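PnpC (Pseudomonas putida, PDB 3N9T) catalyses, as a ferric-iron hydroxyquinol 1,2-dioxygenase of the intradiol family, the oxygen-dependent ring cleavage of hydroxyquinol. Local coordinates at residues K70-E74 with F75-S79; G200-G203 with E204-A208. One frame throughout, in Å; residues are numbered along the deposited sequence.

Contact 1 (70-74 with 75-79) starts helix 74-81, and contact 2 (200-203 with 204-208) starts helix 201-209. Their centres are about 13 Å apart, and the two helix starts meet directly: Glu74 OE2 lies 2.9 Å from Val202 N, a probable hydrogen bond, while Val202 CG2 packs 3.6 Å from Leu78 N. Both border the same bound phospholipid, contact 1 along the distal half of an acyl chain out to its terminal C48 and contact 2 at the glycerol and phosphate end, and both touch the second subunit. The lipid-pocket residues are distinct from the four iron ligands; contact 1 comes within about 9 Å of one, measured between the side chains of Leu77 and Tyr194.

Contact 1 (K70-E74 with F75-S79); sequences KVRQE and FILLS. With HGX (1-heptadecanoyl-2-tridecanoyl-3-glycerol-phosphonyl choline), chain B.
Glu74 OE1 takes two donors from Arg72 and lies against Leu77 of the following turn. Arg72 comes side-on, with NE and NH2 each 2.9 Å from Glu74 OE1. The carboxylate oxygen sits close to the guanidinium plane, although N-H...O angles near 140° show that both bonds are bent to share one atom. NE meets OE1 nearly along its C-O axis, whereas NH2 arrives on the syn side, 30° out of the carboxylate plane. The Glu74 chain places CG opposite the backbone N (chi1 -167°) and then bends at chi2, which brings OE1 to 3.6 Å from Leu77 CD2. This methyl therefore rests beside the salt bridge, oblique to the guanidinium group. Asp199 adds a second carboxylate to Arg72 NH2, so the guanidinium charge is probably balanced by two acids.

Gln73 occupies the N-cap position. Its aliphatic part crosses Ile76 at about a right angle, with CG 3.8 Å from Ile76 CD1. Leu77 N donates to Gln73 O at 3.1 Å, and Leu78 N to Glu74 O at 2.8 Å; these are the first i to i+4 bonds of an alpha-helical N-terminus.

Further along, Leu78 CD2 touches HGX C39 at 3.7 Å, and Ser79 CB meets the terminal C48 at 3.8 Å. Phe75 adds its carbonyl O, 3.6 Å from C48, so this part of the helix lines the lipid pocket along the distal half of the acyl chain.

The turn is wedged between helices: Phe75 packs on Leu60 and Thr63 of helix 50-65, while Leu77 and Leu78 lean on Val202 of helix 201-209. Trp53 of the second subunit is hydrogen-bonded to Ser79 OG, and Ile57 of that subunit packs on Gln73 and Ile76.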
loop_
_atom_site.group_PDB
_atom_site.type_symbol
_atom_site.label_atom_id
_atom_site.label_comp_id
_atom_site.label_asym_id
_atom_site.label_seq_id
_atom_site.Cartn_x
_atom_site.Cartn_y
_atom_site.Cartn_z
ATOM N N LYS A 70 -18.383 -4.067 -6.479
ATOM C CA LYS A 70 -19.488 -4.943 -6.102
ATOM C C LYS A 70 -19.239 -6.076 -5.105
ATOM O O LYS A 70 -19.708 -6.029 -3.969
ATOM C CB LYS A 70 -20.158 -5.458 -7.397
ATOM C CG LYS A 70 -20.553 -4.306 -8.373
ATOM C CD LYS A 70 -21.421 -3.245 -7.650
ATOM C CE LYS A 70 -21.954 -2.141 -8.587
ATOM N NZ LYS A 70 -22.964 -1.292 -7.853
ATOM N N VAL A 71 -18.513 -7.091 -5.543
ATOM C CA VAL A 71 -18.437 -8.360 -4.841
ATOM C C VAL A 71 -16.989 -8.706 -4.464
ATOM O O VAL A 71 -16.747 -9.713 -3.811
ATOM C CB VAL A 71 -18.979 -9.493 -5.761
ATOM C CG1 VAL A 71 -20.521 -9.370 -5.948
ATOM C CG2 VAL A 71 -18.226 -9.508 -7.151
ATOM N N ARG A 72 -16.039 -7.874 -4.892
ATOM C CA ARG A 72 -14.624 -8.211 -4.733
ATOM C C ARG A 72 -13.825 -7.009 -4.212
ATOM O O ARG A 72 -13.732 -5.950 -4.874
ATOM C CB ARG A 72 -14.042 -8.738 -6.069
ATOM C CG ARG A 72 -12.586 -9.224 -5.971
ATOM C CD ARG A 72 -12.472 -10.464 -5.118
ATOM N NE ARG A 72 -11.112 -10.965 -5.280
ATOM C CZ ARG A 72 -10.753 -11.862 -6.188
ATOM N NH1 ARG A 72 -11.691 -12.406 -6.991
ATOM N NH2 ARG A 72 -9.485 -12.242 -6.274
ATOM N N GLN A 73 -13.221 -7.193 -3.045
ATOM C CA GLN A 73 -12.384 -6.141 -2.520
ATOM C C GLN A 73 -10.999 -6.765 -2.312
ATOM O O GLN A 73 -10.736 -7.382 -1.278
ATOM C CB GLN A 73 -12.997 -5.623 -1.214
ATOM C CG GLN A 73 -13.148 -4.104 -1.128
ATOM C CD GLN A 73 -11.846 -3.382 -1.401
ATOM O OE1 GLN A 73 -11.844 -2.200 -1.827
ATOM N NE2 GLN A 73 -10.722 -4.083 -1.189
ATOM N N GLU A 74 -10.118 -6.594 -3.292
ATOM C CA GLU A 74 -8.815 -7.265 -3.260
ATOM C C GLU A 74 -7.924 -6.595 -2.200
ATOM O O GLU A 74 -7.031 -7.243 -1.636
ATOM C CB GLU A 74 -8.118 -7.223 -4.635
ATOM C CG GLU A 74 -6.875 -8.204 -4.743
ATOM C CD GLU A 74 -7.237 -9.695 -4.881
ATOM O OE1 GLU A 74 -8.419 -10.017 -4.685
ATOM O OE2 GLU A 74 -6.359 -10.545 -5.178
ATOM N N PHE A 75 -8.103 -5.287 -1.979
ATOM C CA PHE A 75 -7.295 -4.637 -0.901
ATOM C C PHE A 75 -7.621 -5.213 0.484
ATOM O O PHE A 75 -6.721 -5.372 1.315
ATOM C CB PHE A 75 -7.312 -3.081 -0.878
ATOM C CG PHE A 75 -6.126 -2.493 -1.628
ATOM C CD1 PHE A 75 -6.317 -1.871 -2.851
ATOM C CD2 PHE A 75 -4.785 -2.670 -1.145
ATOM C CE1 PHE A 75 -5.223 -1.436 -3.634
ATOM C CE2 PHE A 75 -3.695 -2.197 -1.890
ATOM C CZ PHE A 75 -3.892 -1.583 -3.142
ATOM N N ILE A 76 -8.913 -5.461 0.753
ATOM C CA ILE A 76 -9.310 -6.090 2.012
ATOM C C ILE A 76 -8.709 -7.494 2.071
ATOM O O ILE A 76 -8.136 -7.899 3.081
ATOM C CB ILE A 76 -10.826 -6.129 2.160
ATOM C CG1 ILE A 76 -11.358 -4.686 2.269
ATOM C CG2 ILE A 76 -11.250 -7.015 3.391
ATOM C CD1 ILE A 76 -12.877 -4.569 2.635
ATOM N N LEU A 77 -8.819 -8.234 0.976
ATOM C CA LEU A 77 -8.214 -9.561 0.944
ATOM C C LEU A 77 -6.720 -9.504 1.190
ATOM O O LEU A 77 -6.184 -10.380 1.851
ATOM C CB LEU A 77 -8.526 -10.243 -0.414
ATOM C CG LEU A 77 -8.231 -11.721 -0.452
ATOM C CD1 LEU A 77 -9.033 -12.459 0.640
ATOM C CD2 LEU A 77 -8.805 -12.167 -1.830
ATOM N N LEU A 78 -6.029 -8.488 0.649
ATOM C CA LEU A 78 -4.579 -8.314 0.937
ATOM C C LEU A 78 -4.331 -8.006 2.400
ATOM O O LEU A 78 -3.431 -8.626 3.028
ATOM C CB LEU A 78 -3.996 -7.176 0.044
ATOM C CG LEU A 78 -2.499 -6.883 0.103
ATOM C CD1 LEU A 78 -1.656 -8.156 -0.267
ATOM C CD2 LEU A 78 -2.166 -5.683 -0.818
ATOM N N SER A 79 -5.128 -7.067 2.945
ATOM C CA SER A 79 -5.107 -6.768 4.422
ATOM C C SER A 79 -5.317 -8.042 5.232
ATOM O O SER A 79 -4.565 -8.316 6.199
ATOM C CB SER A 79 -6.237 -5.760 4.813
ATOM O OG SER A 79 -6.222 -5.534 6.227
HETATM O O11 HGX B . 10.664 -10.789 -5.756
HETATM C C11 HGX B . 9.868 -10.080 -6.289
HETATM C C12 HGX B . 9.855 -8.631 -5.923
HETATM C C13 HGX B . 8.896 -8.395 -4.782
HETATM C C14 HGX B . 8.813 -6.896 -4.678
HETATM C C15 HGX B . 7.942 -6.489 -3.557
HETATM C C16 HGX B . 8.113 -5.019 -3.342
HETATM C C17 HGX B . 6.974 -4.527 -2.486
HETATM C C18 HGX B . 7.390 -3.186 -1.915
HETATM C C19 HGX B . 6.210 -2.242 -1.838
HETATM C C20 HGX B . 6.763 -0.837 -2.089
HETATM C C21 HGX B . 6.789 -0.466 -3.575
HETATM C C22 HGX B . 6.257 0.927 -3.924
HETATM C C23 HGX B . 5.646 1.708 -2.756
HETATM O O3 HGX B . 8.970 -10.650 -7.258
HETATM C C3 HGX B . 8.883 -12.059 -7.454
HETATM C C2 HGX B . 7.566 -12.647 -6.967
HETATM C C1 HGX B . 7.495 -14.050 -7.499
HETATM O O3P HGX B . 8.431 -14.805 -6.746
HETATM O O2 HGX B . 6.418 -11.979 -7.483
HETATM C C31 HGX B . 5.482 -11.478 -6.468
HETATM O O31 HGX B . 4.362 -11.921 -6.396
HETATM C C32 HGX B . 5.732 -10.380 -5.511
HETATM C C33 HGX B . 4.365 -10.171 -4.850
HETATM C C34 HGX B . 4.289 -8.742 -4.382
HETATM C C35 HGX B . 3.785 -8.589 -2.970
HETATM C C36 HGX B . 3.668 -7.130 -2.708
HETATM C C37 HGX B . 2.654 -6.963 -1.592
HETATM C C38 HGX B . 2.750 -5.520 -1.191
HETATM C C39 HGX B . 1.461 -5.060 -0.541
HETATM C C40 HGX B . 1.701 -4.335 0.774
HETATM C C42 HGX B . 1.884 -2.824 0.617
HETATM C C43 HGX B . 0.784 -1.986 1.295
HETATM C C44 HGX B . 0.105 -2.663 2.489
HETATM C C45 HGX B . -1.404 -2.707 2.262
HETATM C C46 HGX B . -2.116 -3.881 2.962
HETATM C C47 HGX B . -3.252 -3.359 3.836
HETATM C C48 HGX B . -4.398 -3.097 2.881
HETATM O O1 HGX B . 8.537 -16.351 -8.715
HETATM P P1 HGX B . 9.376 -15.822 -7.547
HETATM O O4 HGX B . 10.664 -15.063 -7.811
HETATM O O5 HGX B . 9.622 -17.028 -6.471
HETATM C C4 HGX B . 10.374 -18.202 -6.848
HETATM C C5 HGX B . 9.520 -19.479 -6.843
HETATM N N1 HGX B . 8.905 -19.910 -8.135
HETATM C C6 HGX B . 8.822 -21.386 -8.132
HETATM C C7 HGX B . 9.658 -19.491 -9.344
HETATM C C8 HGX B . 7.525 -19.389 -8.202
#

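Contact 2 (G200-G203 with E204-A208); sequences GPVG and EMLDA. With HGX (1-heptadecanoyl-2-tridecanoyl-3-glycerol-phosphonyl choline), chain B.
Val202 and Leu206, one helical turn apart, form the apolar side-chain contact: Val202 CG1 stands 4.0 Å from Leu206 CD1. The two side chains lie side by side and point the same way. With CG opposite the carbonyl carbon (chi1 -60°), Leu206 also leans back over the preceding turn, its CG coming 3.4 Å from Val202 O. Outside this turn, Leu206 touches Ile196 and Arg211.

The polar contacts are a ladder of backbone bonds. The first, from Glu204 N to the O of the N-cap residue Gly200, is weak. The next two are much straighter. Met205 N reaches Pro201 O at 3.0 Å with an N-H...O angle of 168°. Leu206 N reaches Val202 O at 2.9 Å, and there the angle opens to 177°. Asp207 N then donates to Gly203 O at 2.9 Å. Pro201 has no amide hydrogen to offer, a feature readily accommodated in the first turn of a helix. The carboxylate of Glu74, from helix 74-81, supplies a side-chain acceptor at this helix start.

Close approaches of CB atoms to carbonyl oxygens complete the turn, the nearest being Glu204 CB at 3.3 Å from Pro201 O. Met205 extends from the helix to pack on Leu78 of helix 74-81, Phe59 of helix 50-65 and Met32 of the second subunit.

Two residues one turn apart, Glu204 and Ala208, approach the lipid. Ala208 CB lies 3.7 Å from HGX O3P, and Glu204 O is 4.0 Å from the ester carbonyl oxygen O31 of HGX. The arrangement is an alpha-helical N-terminus, with Gly200 at the N-cap position, that borders the glycerol and phosphate end of the phospholipid in its pocket.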
loop_
_atom_site.group_PDB
_atom_site.type_symbol
_atom_site.label_atom_id
_atom_site.label_comp_id
_atom_site.label_asym_id
_atom_site.label_seq_id
_atom_site.Cartn_x
_atom_site.Cartn_y
_atom_site.Cartn_z
ATOM N N GLY A 200 -6.581 -13.304 -8.263
ATOM C CA GLY A 200 -6.110 -11.936 -8.358
ATOM C C GLY A 200 -4.673 -11.842 -7.878
ATOM O O GLY A 200 -4.008 -12.863 -7.655
ATOM N N PRO A 201 -4.195 -10.607 -7.668
ATOM C CA PRO A 201 -2.838 -10.416 -7.094
ATOM C C PRO A 201 -2.602 -11.109 -5.764
ATOM O O PRO A 201 -1.490 -11.608 -5.531
ATOM C CB PRO A 201 -2.698 -8.891 -6.964
ATOM C CG PRO A 201 -3.805 -8.318 -7.882
ATOM C CD PRO A 201 -4.860 -9.338 -8.079
ATOM N N VAL A 202 -3.584 -11.165 -4.873
ATOM C CA VAL A 202 -3.335 -11.883 -3.576
ATOM C C VAL A 202 -2.950 -13.355 -3.887
ATOM O O VAL A 202 -2.010 -13.885 -3.338
ATOM C CB VAL A 202 -4.573 -11.799 -2.678
ATOM C CG1 VAL A 202 -4.528 -12.797 -1.514
ATOM C CG2 VAL A 202 -4.733 -10.305 -2.178
ATOM N N GLY A 203 -3.642 -13.969 -4.849
ATOM C CA GLY A 203 -3.287 -15.363 -5.243
ATOM C C GLY A 203 -1.853 -15.480 -5.698
ATOM O O GLY A 203 -1.176 -16.466 -5.400
ATOM N N GLU A 204 -1.349 -14.439 -6.380
ATOM C CA GLU A 204 0.049 -14.430 -6.831
ATOM C C GLU A 204 1.016 -14.343 -5.707
ATOM O O GLU A 204 2.038 -15.052 -5.698
ATOM C CB GLU A 204 0.349 -13.242 -7.729
ATOM C CG GLU A 204 -0.171 -13.371 -9.127
ATOM C CD GLU A 204 0.002 -12.037 -9.889
ATOM O OE1 GLU A 204 0.925 -11.221 -9.533
ATOM O OE2 GLU A 204 -0.810 -11.800 -10.799
ATOM N N MET A 205 0.740 -13.437 -4.764
ATOM C CA MET A 205 1.551 -13.335 -3.580
ATOM C C MET A 205 1.571 -14.667 -2.776
ATOM O O MET A 205 2.639 -15.126 -2.354
ATOM C CB MET A 205 1.009 -12.182 -2.695
ATOM C CG MET A 205 1.780 -12.036 -1.314
ATOM S SD MET A 205 0.835 -10.893 -0.268
ATOM C CE MET A 205 -0.368 -12.128 0.391
ATOM N N LEU A 206 0.398 -15.266 -2.528
ATOM C CA LEU A 206 0.330 -16.566 -1.844
ATOM C C LEU A 206 1.104 -17.651 -2.625
ATOM O O LEU A 206 1.795 -18.440 -2.037
ATOM C CB LEU A 206 -1.137 -17.026 -1.616
ATOM C CG LEU A 206 -1.985 -16.052 -0.737
ATOM C CD1 LEU A 206 -3.339 -16.557 -0.664
ATOM C CD2 LEU A 206 -1.444 -15.959 0.632
ATOM N N ASP A 207 0.991 -17.668 -3.941
ATOM C CA ASP A 207 1.802 -18.604 -4.713
ATOM C C ASP A 207 3.328 -18.446 -4.563
ATOM O O ASP A 207 4.058 -19.403 -4.252
ATOM C CB ASP A 207 1.379 -18.594 -6.178
ATOM C CG ASP A 207 2.034 -19.758 -6.939
ATOM O OD1 ASP A 207 1.744 -20.931 -6.629
ATOM O OD2 ASP A 207 2.887 -19.489 -7.767
ATOM N N ALA A 208 3.803 -17.212 -4.680
ATOM C CA ALA A 208 5.193 -16.893 -4.438
ATOM C C ALA A 208 5.624 -17.245 -3.027
ATOM O O ALA A 208 6.771 -17.661 -2.804
ATOM C CB ALA A 208 5.447 -15.420 -4.712
HETATM O O11 HGX B . 10.664 -10.789 -5.756
HETATM C C11 HGX B . 9.868 -10.080 -6.289
HETATM C C12 HGX B . 9.855 -8.631 -5.923
HETATM C C13 HGX B . 8.896 -8.395 -4.782
HETATM C C14 HGX B . 8.813 -6.896 -4.678
HETATM C C15 HGX B . 7.942 -6.489 -3.557
HETATM C C16 HGX B . 8.113 -5.019 -3.342
HETATM C C17 HGX B . 6.974 -4.527 -2.486
HETATM C C18 HGX B . 7.390 -3.186 -1.915
HETATM C C19 HGX B . 6.210 -2.242 -1.838
HETATM C C20 HGX B . 6.763 -0.837 -2.089
HETATM C C21 HGX B . 6.789 -0.466 -3.575
HETATM C C22 HGX B . 6.257 0.927 -3.924
HETATM C C23 HGX B . 5.646 1.708 -2.756
HETATM O O3 HGX B . 8.970 -10.650 -7.258
HETATM C C3 HGX B . 8.883 -12.059 -7.454
HETATM C C2 HGX B . 7.566 -12.647 -6.967
HETATM C C1 HGX B . 7.495 -14.050 -7.499
HETATM O O3P HGX B . 8.431 -14.805 -6.746
HETATM O O2 HGX B . 6.418 -11.979 -7.483
HETATM C C31 HGX B . 5.482 -11.478 -6.468
HETATM O O31 HGX B . 4.362 -11.921 -6.396
HETATM C C32 HGX B . 5.732 -10.380 -5.511
HETATM C C33 HGX B . 4.365 -10.171 -4.850
HETATM C C34 HGX B . 4.289 -8.742 -4.382
HETATM C C35 HGX B . 3.785 -8.589 -2.970
HETATM C C36 HGX B . 3.668 -7.130 -2.708
HETATM C C37 HGX B . 2.654 -6.963 -1.592
HETATM C C38 HGX B . 2.750 -5.520 -1.191
HETATM C C39 HGX B . 1.461 -5.060 -0.541
HETATM C C40 HGX B . 1.701 -4.335 0.774
HETATM C C42 HGX B . 1.884 -2.824 0.617
HETATM C C43 HGX B . 0.784 -1.986 1.295
HETATM C C44 HGX B . 0.105 -2.663 2.489
HETATM C C45 HGX B . -1.404 -2.707 2.262
HETATM C C46 HGX B . -2.116 -3.881 2.962
HETATM C C47 HGX B . -3.252 -3.359 3.836
HETATM C C48 HGX B . -4.398 -3.097 2.881
HETATM O O1 HGX B . 8.537 -16.351 -8.715
HETATM P P1 HGX B . 9.376 -15.822 -7.547
HETATM O O4 HGX B . 10.664 -15.063 -7.811
HETATM O O5 HGX B . 9.622 -17.028 -6.471
HETATM C C4 HGX B . 10.374 -18.202 -6.848
HETATM C C5 HGX B . 9.520 -19.479 -6.843
HETATM N N1 HGX B . 8.905 -19.910 -8.135
HETATM C C6 HGX B . 8.822 -21.386 -8.132
HETATM C C7 HGX B . 9.658 -19.491 -9.344
HETATM C C8 HGX B . 7.525 -19.389 -8.202
#